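Local coordinates for protein STE5 (Saccharomyces cerevisiae, PDB 3FZE) that acts as a scaffold in yeast mating-pheromone signalling, its minimal scaffold domain co-catalysing phosphorylation of the MAP kinase Fus3 by Ste7, at residues S126-Q130 with K160-L164. Sequence-based numbering, arbitrary orientation.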
# COMPACT_ATOMS: atom_id res chain seq x y z
N SER A 126 0.91 6.07 -12.50
CA SER A 126 1.48 5.54 -11.27
C SER A 126 0.98 6.29 -10.04
O SER A 126 1.01 7.53 -10.01
CB SER A 126 3.01 5.59 -11.34
OG SER A 126 3.60 5.43 -10.06
N ILE A 127 0.51 5.57 -9.03
CA ILE A 127 0.03 6.21 -7.81
C ILE A 127 1.15 6.97 -7.08
O ILE A 127 0.89 7.80 -6.20
CB ILE A 127 -0.65 5.20 -6.84
CG1 ILE A 127 0.38 4.22 -6.28
CG2 ILE A 127 -1.78 4.46 -7.55
CD1 ILE A 127 -0.14 3.37 -5.12
N LEU A 128 2.40 6.69 -7.44
CA LEU A 128 3.53 7.28 -6.73
C LEU A 128 3.77 8.75 -7.11
O LEU A 128 4.49 9.46 -6.41
CB LEU A 128 4.80 6.44 -6.95
CG LEU A 128 4.71 4.95 -6.62
CD1 LEU A 128 5.98 4.21 -7.00
CD2 LEU A 128 4.43 4.75 -5.14
N PHE A 129 3.14 9.21 -8.18
CA PHE A 129 3.28 10.61 -8.61
C PHE A 129 2.18 11.51 -8.04
O PHE A 129 2.18 12.71 -8.27
CB PHE A 129 3.22 10.72 -10.15
CG PHE A 129 4.42 10.15 -10.84
CD1 PHE A 129 5.40 10.98 -11.35
CD2 PHE A 129 4.56 8.78 -11.00
CE1 PHE A 129 6.50 10.46 -12.00
CE2 PHE A 129 5.66 8.26 -11.64
CZ PHE A 129 6.64 9.09 -12.14
N GLN A 130 1.24 10.92 -7.32
CA GLN A 130 0.01 11.64 -7.00
C GLN A 130 0.16 12.44 -5.71
O GLN A 130 1.12 12.23 -4.97
CB GLN A 130 -1.18 10.66 -6.95
CG GLN A 130 -1.44 10.02 -8.32
CD GLN A 130 -2.47 8.90 -8.28
OE1 GLN A 130 -3.18 8.73 -7.28
NE2 GLN A 130 -2.56 8.13 -9.37
N LYS A 160 8.51 14.03 -10.65
CA LYS A 160 8.10 14.98 -9.62
C LYS A 160 7.78 14.28 -8.30
O LYS A 160 6.73 14.52 -7.71
CB LYS A 160 6.89 15.79 -10.08
CG LYS A 160 5.71 14.96 -10.55
CD LYS A 160 4.39 15.53 -10.04
CE LYS A 160 3.27 15.33 -11.04
NZ LYS A 160 3.20 13.93 -11.56
N ILE A 161 8.68 13.42 -7.85
CA ILE A 161 8.46 12.69 -6.60
C ILE A 161 9.54 12.97 -5.57
O ILE A 161 10.72 12.74 -5.81
CB ILE A 161 8.36 11.17 -6.85
CG1 ILE A 161 7.45 10.89 -8.05
CG2 ILE A 161 7.85 10.47 -5.60
CD1 ILE A 161 7.46 9.44 -8.50
N ASP A 162 9.12 13.48 -4.42
CA ASP A 162 10.05 13.84 -3.35
C ASP A 162 10.85 12.65 -2.84
O ASP A 162 11.82 12.22 -3.47
CB ASP A 162 9.29 14.50 -2.19
CG ASP A 162 8.16 13.63 -1.65
OD1 ASP A 162 7.93 12.53 -2.19
OD2 ASP A 162 7.51 14.05 -0.67
N GLU A 163 10.45 12.12 -1.69
CA GLU A 163 11.16 11.03 -1.05
C GLU A 163 10.66 9.67 -1.53
O GLU A 163 10.16 8.86 -0.75
CB GLU A 163 11.03 11.15 0.47
CG GLU A 163 11.88 12.27 1.05
CD GLU A 163 11.20 13.01 2.18
OE1 GLU A 163 9.96 13.16 2.12
OE2 GLU A 163 11.89 13.45 3.11
N LEU A 164 10.81 9.42 -2.83
CA LEU A 164 10.52 8.12 -3.41
C LEU A 164 11.48 7.08 -2.83
O LEU A 164 12.65 7.36 -2.61
CB LEU A 164 10.65 8.18 -4.94
CG LEU A 164 10.52 6.85 -5.69
CD1 LEU A 164 9.11 6.29 -5.58
CD2 LEU A 164 10.92 7.02 -7.14
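A CH-pi contact joins two loops of this vWA-like alpha/beta/alpha domain, with Ile161 set over the ring of Phe129. Residues 126-130 belong to the connection between strands 111-117 and 145-150. Residues 160-164 end the loop that runs from strand 145-150 to the edge strand 165-167. No hydrogen bond crosses between the segments, and the contact is mainly apolar. Ile161 CD1 stands 3.6 Å from the centroid of the Phe129 ring, only 4° off the ring normal. The methyl is therefore almost equally far from all six ring carbons. Ile161 CG1 lies anti to the carbonyl carbon (chi1 -45°), and chi2 extends the chain so that CD1 reaches the ring face. Ile161 CG2 packs against the backbone, 3.6 Å from Leu128 O. With an alanine at Phe129, the Ile161 methyl is likely to lose the aromatic face it rests on, opening a gap between the two loops. Met121 also touches both Phe129 and Ile161. Lys160 is poorly ordered; its bent chain comes along the ring edge, with NZ modelled 3.5 Å from Phe129 CB. Leu128 and Leu164 extend the apolar contact, their side chains crossing at about a right angle where CD1 of Leu128 meets CD1 of Leu164 at 4.0 Å. Both leucines also touch Lys149 of strand 145-150. Ser126 forms an ST turn at the start of the 3-10 segment 127-129: Leu128 N donates to Ser126 OG at 3.1 Å, with an N-H...O angle of 154°. The same Ser126 OG sits at the edge of the Phe129 ring, in its plane.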